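Local coordinates for protein macrolide 2'-phosphotransferase MphH (Brachybacterium faecium, PDB 5UXB) that probably transfers a phosphate group from GTP to the 2'-hydroxyl of macrolide antibiotics, using a kinase-like fold and bound magnesium, and so confers resistance, at residues Pro92-Ser97 against His201-Asp206; Ala61-Leu66 against Leu213-Ala218. All coordinates share one frame; numbering follows the deposited sequence.

Interaction 1 of 2, residues Pro92-Ser97 against His201-Asp206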
loop_
_atom_site.group_PDB
_atom_site.type_symbol
_atom_site.label_atom_id
_atom_site.label_comp_id
_atom_site.label_asym_id
_atom_site.label_seq_id
_atom_site.Cartn_x
_atom_site.Cartn_y
_atom_site.Cartn_z
ATOM N N PRO A 92 0.364 11.031 16.208
ATOM C CA PRO A 92 -1.026 11.170 16.661
ATOM C C PRO A 92 -1.969 10.335 15.808
ATOM O O PRO A 92 -1.788 10.201 14.597
ATOM C CB PRO A 92 -1.305 12.670 16.506
ATOM C CG PRO A 92 0.042 13.312 16.490
ATOM C CD PRO A 92 0.949 12.327 15.825
ATOM N N LEU A 93 -2.983 9.768 16.459
ATOM C CA LEU A 93 -3.944 8.920 15.767
ATOM C C LEU A 93 -4.744 9.736 14.760
ATOM O O LEU A 93 -5.329 10.770 15.102
ATOM C CB LEU A 93 -4.879 8.249 16.772
ATOM C CG LEU A 93 -6.015 7.391 16.213
ATOM C CD1 LEU A 93 -5.965 5.990 16.802
ATOM C CD2 LEU A 93 -7.359 8.043 16.490
ATOM N N LEU A 94 -4.767 9.267 13.516
ATOM C CA LEU A 94 -5.412 9.979 12.426
ATOM C C LEU A 94 -6.928 9.803 12.485
ATOM O O LEU A 94 -7.425 8.784 12.970
ATOM C CB LEU A 94 -4.886 9.481 11.086
ATOM C CG LEU A 94 -3.432 9.858 10.797
ATOM C CD1 LEU A 94 -2.926 9.156 9.551
ATOM C CD2 LEU A 94 -3.290 11.364 10.663
ATOM N N PRO A 95 -7.684 10.786 12.001
ATOM C CA PRO A 95 -9.145 10.676 12.042
ATOM C C PRO A 95 -9.672 9.705 10.995
ATOM O O PRO A 95 -9.115 9.573 9.899
ATOM C CB PRO A 95 -9.613 12.106 11.753
ATOM C CG PRO A 95 -8.524 12.680 10.919
ATOM C CD PRO A 95 -7.246 12.080 11.449
ATOM N N GLY A 96 -10.754 9.030 11.348
ATOM C CA GLY A 96 -11.466 8.182 10.421
ATOM C C GLY A 96 -11.389 6.712 10.822
ATOM O O GLY A 96 -10.523 6.280 11.595
ATOM N N SER A 97 -12.318 5.939 10.274
ATOM C CA SER A 97 -12.361 4.495 10.412
ATOM C C SER A 97 -11.795 3.834 9.161
ATOM O O SER A 97 -11.909 4.380 8.059
ATOM C CB SER A 97 -13.798 4.015 10.639
ATOM O OG SER A 97 -13.821 2.823 11.408
ATOM N N HIS A 201 -5.835 0.727 4.302
ATOM C CA HIS A 201 -4.976 1.881 4.533
ATOM C C HIS A 201 -5.668 3.190 4.179
ATOM O O HIS A 201 -5.003 4.224 4.061
ATOM C CB HIS A 201 -3.675 1.743 3.741
ATOM C CG HIS A 201 -2.864 0.544 4.122
ATOM N ND1 HIS A 201 -3.008 -0.098 5.333
ATOM C CD2 HIS A 201 -1.904 -0.133 3.448
ATOM C CE1 HIS A 201 -2.170 -1.118 5.390
ATOM N NE2 HIS A 201 -1.488 -1.161 4.259
ATOM N N THR A 202 -6.986 3.167 4.007
ATOM C CA THR A 202 -7.767 4.339 3.619
ATOM C C THR A 202 -8.793 4.599 4.718
ATOM O O THR A 202 -9.815 3.909 4.801
ATOM C CB THR A 202 -8.436 4.123 2.264
ATOM O OG1 THR A 202 -7.442 4.130 1.231
ATOM C CG2 THR A 202 -9.436 5.220 1.993
ATOM N N LEU A 203 -8.517 5.587 5.566
ATOM C CA LEU A 203 -9.427 5.916 6.651
ATOM C C LEU A 203 -10.533 6.833 6.147
ATOM O O LEU A 203 -10.265 7.873 5.533
ATOM C CB LEU A 203 -8.670 6.567 7.808
ATOM C CG LEU A 203 -7.426 5.792 8.248
ATOM C CD1 LEU A 203 -6.425 6.719 8.909
ATOM C CD2 LEU A 203 -7.806 4.648 9.174
ATOM N N VAL A 204 -11.778 6.443 6.412
ATOM C CA VAL A 204 -12.941 7.082 5.815
ATOM C C VAL A 204 -13.789 7.725 6.902
ATOM O O VAL A 204 -13.824 7.270 8.049
ATOM C CB VAL A 204 -13.780 6.070 5.005
ATOM C CG1 VAL A 204 -13.004 5.585 3.791
ATOM C CG2 VAL A 204 -14.185 4.903 5.888
ATOM N N GLU A 205 -14.474 8.803 6.524
ATOM C CA GLU A 205 -15.501 9.424 7.355
ATOM C C GLU A 205 -16.631 9.848 6.430
ATOM O O GLU A 205 -16.463 10.773 5.628
ATOM C CB GLU A 205 -14.956 10.615 8.140
ATOM C CG GLU A 205 -14.180 10.222 9.387
ATOM C CD GLU A 205 -15.047 10.175 10.632
ATOM O OE1 GLU A 205 -14.489 10.024 11.740
ATOM O OE2 GLU A 205 -16.284 10.288 10.504
ATOM N N ASP A 206 -17.771 9.168 6.550
ATOM C CA ASP A 206 -18.898 9.331 5.633
ATOM C C ASP A 206 -18.458 9.042 4.200
ATOM O O ASP A 206 -18.678 9.825 3.276
ATOM C CB ASP A 206 -19.534 10.715 5.783
ATOM C CG ASP A 206 -20.059 10.955 7.191
ATOM O OD1 ASP A 206 -19.749 10.129 8.078
ATOM O OD2 ASP A 206 -20.770 11.951 7.419
#

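Interaction 2 of 2, residues Ala61-Leu66 against Leu213-Ala218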
loop_
_atom_site.group_PDB
_atom_site.type_symbol
_atom_site.label_atom_id
_atom_site.label_comp_id
_atom_site.label_asym_id
_atom_site.label_seq_id
_atom_site.Cartn_x
_atom_site.Cartn_y
_atom_site.Cartn_z
ATOM N N ALA A 61 12.910 4.367 7.901
ATOM C CA ALA A 61 13.709 5.567 7.679
ATOM C C ALA A 61 13.294 6.266 6.391
ATOM O O ALA A 61 13.130 7.491 6.361
ATOM C CB ALA A 61 15.195 5.209 7.644
ATOM N N VAL A 62 13.120 5.498 5.314
ATOM C CA VAL A 62 12.682 6.075 4.047
ATOM C C VAL A 62 11.273 6.639 4.177
ATOM O O VAL A 62 10.962 7.707 3.634
ATOM C CB VAL A 62 12.773 5.022 2.926
ATOM C CG1 VAL A 62 12.196 5.566 1.639
ATOM C CG2 VAL A 62 14.217 4.586 2.724
ATOM N N GLU A 63 10.403 5.936 4.906
ATOM C CA GLU A 63 9.024 6.385 5.062
ATOM C C GLU A 63 8.961 7.743 5.750
ATOM O O GLU A 63 8.283 8.661 5.274
ATOM C CB GLU A 63 8.222 5.345 5.844
ATOM C CG GLU A 63 6.829 5.801 6.246
ATOM C CD GLU A 63 5.995 4.677 6.830
ATOM O OE1 GLU A 63 4.750 4.788 6.818
ATOM O OE2 GLU A 63 6.586 3.682 7.302
ATOM N N GLY A 64 9.675 7.892 6.869
ATOM C CA GLY A 64 9.647 9.153 7.593
ATOM C C GLY A 64 10.087 10.329 6.743
ATOM O O GLY A 64 9.494 11.409 6.807
ATOM N N ARG A 65 11.130 10.137 5.933
ATOM C CA ARG A 65 11.546 11.189 5.014
ATOM C C ARG A 65 10.519 11.404 3.912
ATOM O O ARG A 65 10.373 12.523 3.410
ATOM C CB ARG A 65 12.912 10.855 4.415
ATOM C CG ARG A 65 13.972 10.522 5.452
ATOM C CD ARG A 65 15.361 10.484 4.838
ATOM N NE ARG A 65 15.571 9.285 4.031
ATOM C CZ ARG A 65 16.208 8.199 4.458
ATOM N NH1 ARG A 65 16.699 8.157 5.688
ATOM N NH2 ARG A 65 16.355 7.154 3.654
ATOM N N LEU A 66 9.797 10.350 3.526
ATOM C CA LEU A 66 8.749 10.510 2.525
ATOM C C LEU A 66 7.519 11.196 3.104
ATOM O O LEU A 66 6.847 11.955 2.400
ATOM C CB LEU A 66 8.369 9.156 1.933
ATOM C CG LEU A 66 7.378 9.230 0.772
ATOM C CD1 LEU A 66 8.085 9.040 -0.561
ATOM C CD2 LEU A 66 6.266 8.218 0.955
ATOM N N LEU A 213 -2.850 5.512 5.569
ATOM C CA LEU A 213 -1.876 4.875 6.443
ATOM C C LEU A 213 -0.810 4.139 5.639
ATOM O O LEU A 213 -1.002 3.798 4.470
ATOM C CB LEU A 213 -2.567 3.888 7.383
ATOM C CG LEU A 213 -3.656 4.442 8.297
ATOM C CD1 LEU A 213 -4.348 3.310 9.045
ATOM C CD2 LEU A 213 -3.057 5.448 9.263
ATOM N N ASP A 214 0.331 3.905 6.295
ATOM C CA ASP A 214 1.357 2.970 5.836
ATOM C C ASP A 214 1.921 3.334 4.468
ATOM O O ASP A 214 1.318 3.025 3.436
ATOM C CB ASP A 214 0.787 1.548 5.809
ATOM C CG ASP A 214 1.861 0.478 5.692
ATOM O OD1 ASP A 214 1.654 -0.615 6.258
ATOM O OD2 ASP A 214 2.898 0.706 5.032
ATOM N N TRP A 215 3.102 3.949 4.446
ATOM C CA TRP A 215 3.779 4.290 3.201
ATOM C C TRP A 215 5.108 3.553 3.067
ATOM O O TRP A 215 6.059 4.074 2.481
ATOM C CB TRP A 215 3.983 5.801 3.094
ATOM C CG TRP A 215 2.694 6.562 3.039
ATOM C CD1 TRP A 215 1.846 6.813 4.077
ATOM C CD2 TRP A 215 2.098 7.161 1.881
ATOM N NE1 TRP A 215 0.762 7.535 3.641
ATOM C CE2 TRP A 215 0.892 7.762 2.296
ATOM C CE3 TRP A 215 2.468 7.249 0.537
ATOM C CZ2 TRP A 215 0.055 8.442 1.413
ATOM C CZ3 TRP A 215 1.635 7.923 -0.338
ATOM C CH2 TRP A 215 0.443 8.511 0.103
ATOM N N THR A 216 5.186 2.332 3.607
ATOM C CA THR A 216 6.408 1.544 3.480
ATOM C C THR A 216 6.640 1.092 2.045
ATOM O O THR A 216 7.791 0.925 1.627
ATOM C CB THR A 216 6.354 0.327 4.403
ATOM O OG1 THR A 216 5.260 -0.516 4.019
ATOM C CG2 THR A 216 6.170 0.758 5.850
ATOM N N THR A 217 5.569 0.888 1.282
ATOM C CA THR A 217 5.655 0.396 -0.086
ATOM C C THR A 217 5.747 1.517 -1.115
ATOM O O THR A 217 5.633 1.249 -2.316
ATOM C CB THR A 217 4.444 -0.488 -0.400
ATOM O OG1 THR A 217 3.267 0.094 0.172
ATOM C CG2 THR A 217 4.641 -1.882 0.173
ATOM N N ALA A 218 5.956 2.756 -0.677
ATOM C CA ALA A 218 5.939 3.889 -1.591
ATOM C C ALA A 218 7.137 3.855 -2.532
ATOM O O ALA A 218 8.271 3.603 -2.114
ATOM C CB ALA A 218 5.928 5.198 -0.808
#

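Interaction 1 of 2, residues Pro92-Ser97 against His201-Asp206
Ser97 and Val204 form an antiparallel hydrogen-bonded pair that joins the linker Pro92-Ser97 to strand 202-205. Two backbone bonds close the ring: Ser97 N gives to Val204 O over 3.0 Å, and Val204 N gives to Ser97 O over 2.6 Å. The latter oxygen also receives a CA-H...O contact from Leu203 CA. Pairing does not extend back along the linker, whose Leu94-Ser97 part runs 78° away from the strand direction.

Apolar contact comes from Leu203, which points toward the linker. Its CD1 branch meets Leu94 CB at 3.8 Å, while CD2 lies near the carbonyl oxygen of Gly96. Both leucines also touch Ala211 of strand 208-212, and Thr210 OG1 of that strand hydrogen-bonds with Pro95 O.

At Gly96 the packing is backbone against side chain. Glu205 CG, set anti to the carbonyl carbon (chi1 -80°), lies 3.5 Å from Gly96 CA, and a bend at chi2 turns OE1 back toward the same residue. The positive phi of Gly96 (114°) is one that glycine adopts readily.

The linker from the nucleotide lobe, carrying GDP-binding Leu94, is thus tied by main-chain bonds to the hairpin that follows magnesium-binding His201, and by Leu94-Leu203 packing beside the bonded pair.

Interaction 2 of 2, residues Ala61-Leu66 against Leu213-Ala218
Glu63 and Thr216 bring the two backbones nearest, their CA atoms 5.7 Å apart, where helix 57-70 faces the loop Leu213-Ala218. Leu66 and Glu63 lie about one turn apart on the helix and both point to the loop. The loop folds into a type I beta turn from Trp215 to Ala218, closed by a weak backbone bond, so that the Trp215 amide and the Ala218 methyl group both meet the helix.

Glu63 makes the polar link. Its CG is anti to the backbone N (chi1 171°) and the chain stays extended beyond it, carrying the carboxylate across to the turn. Trp215 N donates to OE1 over 3.0 Å, at a nearly straight 168°, but approaches from above the carboxylate plane, 58° out of it. OE1 also lies at the edge of the indole, while OE2 rests 3.3 Å from Thr216 CG2. A long, weak ion pair links OE2 with Arg49, a GDP-binding residue.

One turn along the helix, Leu66 CD2 touches two partners, Ala218 CB at 3.5 Å and Trp215 CE3 at 3.9 Å, its side chain crossing that of Trp215 at about a right angle. The indole also touches Leu67 and Leu70 of the same helix, and its NE1 hydrogen-bonds with Val212 O.

Within the loop, Asp214 OD2 accepts from Thr216 N, an Asx turn, and from Thr216 OG1 at 2.8 Å through its syn lone pair.

Asp214, a magnesium ligand in another structure of this protein, probably occupies the place of the DFG aspartate of protein kinases. The two Thr216 bonds restrain its carboxylate from within the loop, while Glu63 holds the very next amide, coupling the nucleotide-lobe helix to the metal-binding loop.

Overall arrangement
Interactions 1 and 2 both join the nucleotide-binding lobe to the region that supplies the magnesium ligands, their centres about 18 Å apart. Both segments of interaction 1 fall within the chain between Ala61-Leu66 and Leu213-Ala218. They meet at Leu213: its N lies 2.9 Å from His201 O, probably a hydrogen bond, and its CD2 packs 3.6 Å from Leu203 CD1 and 3.7 Å from Leu94 CD1. The metal-binding side chains come close too, with His201 NE2 3.8 Å from Asp214 OD1. No nucleotide or magnesium is bound here; in other structures of this protein, Leu94 contacts GDP, and His201 and Asp214 bind magnesium, so the two contacts frame one active-site cleft.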